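Benzyl alcohol dehydrogenase (Acinetobacter calcoaceticus, PDB 1F8F) catalyses the reversible NAD-dependent oxidation of aryl alcohols such as benzyl alcohol to the corresponding aldehydes, as a zinc-containing medium-chain alcohol dehydrogenase. Local coordinates at residues A10-K15 with A61-E66. Numbering follows the deposited sequence.
Sequences AVTPCK and AVLGHE. With ZN (zinc ion), chain B.
Thr12 and Ala61 meet backbone to backbone, forming a single antiparallel bridge of the hydrogen-bonded type in which one direct bond is made. Thr12 N gives its hydrogen to Ala61 O over 2.9 Å, and the N-H...O angle of 174° makes this bond almost straight; the donor sits 19° off the carbonyl plane. The methyl of Ala61 points away from 10-15, so this residue contributes chiefly through its carbonyl.

Thr12 does more with its side chain, whose CB bond is directed toward 61-66. With chi1 at -67°, OG1 lies anti to the carbonyl carbon and beside the backbone N, which places it 3.5 Å from Leu63 CD1; the two side chains cross at about a right angle. The same hydroxyl binds a water at 3.0 Å from Thr12 OG1. That water donates to Ala10 O and accepts from Leu63 N at 3.0 Å, so this one molecule bridges Ala10 O and Leu63 N, which at 4.4 Å are too far apart for a direct bond.

On the flank, Val62 sets its isopropyl group beside the peptide of Ala10, with Val62 CG1 3.9 Å from Ala10 O, while Val62 CG2 and Val11 CG2 make a looser apolar contact at 4.3 Å. Leu24 of strand 20-26 touches Val62 as well, and helix 45-51 reaches Thr12 through Arg51.

Beyond Leu63 the segments diverge, and His65 NE2 binds the zinc ion at 2.2 Å, together with Cys44 and Cys173. The contact thus joins the 10-12 part of the chain to the loop that carries His65. Its chemistry is mainly backbone polarity: in a buried setting, one direct bond and one three-way water satisfy the amides of Thr12 and Leu63.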
loop_
_atom_site.group_PDB
_atom_site.type_symbol
_atom_site.label_atom_id
_atom_site.label_comp_id
_atom_site.label_asym_id
_atom_site.label_seq_id
_atom_site.Cartn_x
_atom_site.Cartn_y
_atom_site.Cartn_z
ATOM N N ALA A 10 16.410 -4.412 -41.877
ATOM C CA ALA A 10 15.969 -3.129 -42.365
ATOM C C ALA A 10 16.745 -1.996 -41.706
ATOM O O ALA A 10 16.607 -1.779 -40.490
ATOM C CB ALA A 10 14.471 -2.971 -42.070
ATOM N N VAL A 11 17.451 -1.157 -42.453
ATOM C CA VAL A 11 18.229 -0.048 -41.938
ATOM C C VAL A 11 17.578 1.312 -42.103
ATOM O O VAL A 11 16.973 1.606 -43.147
ATOM C CB VAL A 11 19.586 -0.056 -42.683
ATOM C CG1 VAL A 11 20.355 1.229 -42.378
ATOM C CG2 VAL A 11 20.431 -1.287 -42.386
ATOM N N THR A 12 17.667 2.194 -41.107
ATOM C CA THR A 12 17.156 3.543 -41.212
ATOM C C THR A 12 18.352 4.468 -41.420
ATOM O O THR A 12 18.973 4.876 -40.451
ATOM C CB THR A 12 16.390 3.929 -39.947
ATOM O OG1 THR A 12 15.181 3.175 -39.790
ATOM C CG2 THR A 12 15.997 5.389 -40.000
ATOM N N PRO A 13 18.720 4.793 -42.660
ATOM C CA PRO A 13 19.916 5.548 -42.980
ATOM C C PRO A 13 19.992 6.984 -42.562
ATOM O O PRO A 13 21.146 7.375 -42.377
ATOM C CB PRO A 13 20.104 5.393 -44.493
ATOM C CG PRO A 13 19.372 4.121 -44.762
ATOM C CD PRO A 13 18.103 4.300 -43.920
ATOM N N CYS A 14 18.957 7.789 -42.415
ATOM C CA CYS A 14 19.150 9.172 -41.995
ATOM C C CYS A 14 17.845 9.786 -41.518
ATOM O O CYS A 14 16.782 9.161 -41.595
ATOM C CB CYS A 14 19.734 10.052 -43.103
ATOM S SG CYS A 14 18.743 10.277 -44.613
ATOM N N LYS A 15 17.939 11.013 -41.019
ATOM C CA LYS A 15 16.736 11.678 -40.535
ATOM C C LYS A 15 15.677 11.443 -41.605
ATOM O O LYS A 15 15.839 11.639 -42.805
ATOM C CB LYS A 15 16.941 13.138 -40.210
ATOM C CG LYS A 15 15.700 13.948 -39.884
ATOM C CD LYS A 15 16.007 15.200 -39.082
ATOM C CE LYS A 15 14.903 16.232 -39.160
ATOM N NZ LYS A 15 13.542 15.681 -38.952
ATOM N N ALA A 61 21.098 3.006 -38.340
ATOM C CA ALA A 61 20.821 1.879 -37.454
ATOM C C ALA A 61 19.628 0.970 -37.784
ATOM O O ALA A 61 18.762 1.321 -38.583
ATOM C CB ALA A 61 20.476 2.493 -36.090
ATOM N N VAL A 62 19.597 -0.212 -37.161
ATOM C CA VAL A 62 18.503 -1.168 -37.241
ATOM C C VAL A 62 17.534 -1.023 -36.047
ATOM O O VAL A 62 17.947 -1.314 -34.931
ATOM C CB VAL A 62 18.966 -2.633 -37.267
ATOM C CG1 VAL A 62 17.785 -3.592 -37.301
ATOM C CG2 VAL A 62 19.914 -2.950 -38.432
ATOM N N LEU A 63 16.314 -0.564 -36.260
ATOM C CA LEU A 63 15.299 -0.395 -35.237
ATOM C C LEU A 63 14.433 -1.621 -34.981
ATOM O O LEU A 63 14.912 -2.708 -35.168
ATOM C CB LEU A 63 14.461 0.858 -35.535
ATOM C CG LEU A 63 15.326 2.059 -35.943
ATOM C CD1 LEU A 63 14.444 3.233 -36.334
ATOM C CD2 LEU A 63 16.284 2.457 -34.802
ATOM N N GLY A 64 13.142 -1.514 -34.639
ATOM C CA GLY A 64 12.327 -2.687 -34.305
ATOM C C GLY A 64 12.545 -2.960 -32.806
ATOM O O GLY A 64 13.677 -3.012 -32.337
ATOM N N HIS A 65 11.469 -3.052 -32.025
ATOM C CA HIS A 65 11.647 -3.243 -30.595
ATOM C C HIS A 65 10.501 -4.101 -30.056
ATOM O O HIS A 65 10.220 -4.058 -28.868
ATOM C CB HIS A 65 11.835 -1.950 -29.833
ATOM C CG HIS A 65 10.670 -1.025 -29.755
ATOM N ND1 HIS A 65 10.367 -0.182 -30.813
ATOM C CD2 HIS A 65 9.781 -0.772 -28.774
ATOM C CE1 HIS A 65 9.305 0.559 -30.501
ATOM N NE2 HIS A 65 8.917 0.212 -29.268
ATOM N N GLU A 66 9.799 -4.731 -31.010
ATOM C CA GLU A 66 8.719 -5.631 -30.559
ATOM C C GLU A 66 8.866 -7.038 -31.128
ATOM O O GLU A 66 7.913 -7.624 -31.665
ATOM C CB GLU A 66 7.349 -5.027 -30.841
ATOM C CG GLU A 66 7.029 -3.734 -30.064
ATOM C CD GLU A 66 5.629 -3.222 -30.331
ATOM O OE1 GLU A 66 4.941 -3.546 -31.306
ATOM O OE2 GLU A 66 5.095 -2.447 -29.503
HETATM ZN ZN ZN B . 7.196 0.979 -28.070
HETATM O O HOH W 1 15.194 0.303 -38.954
#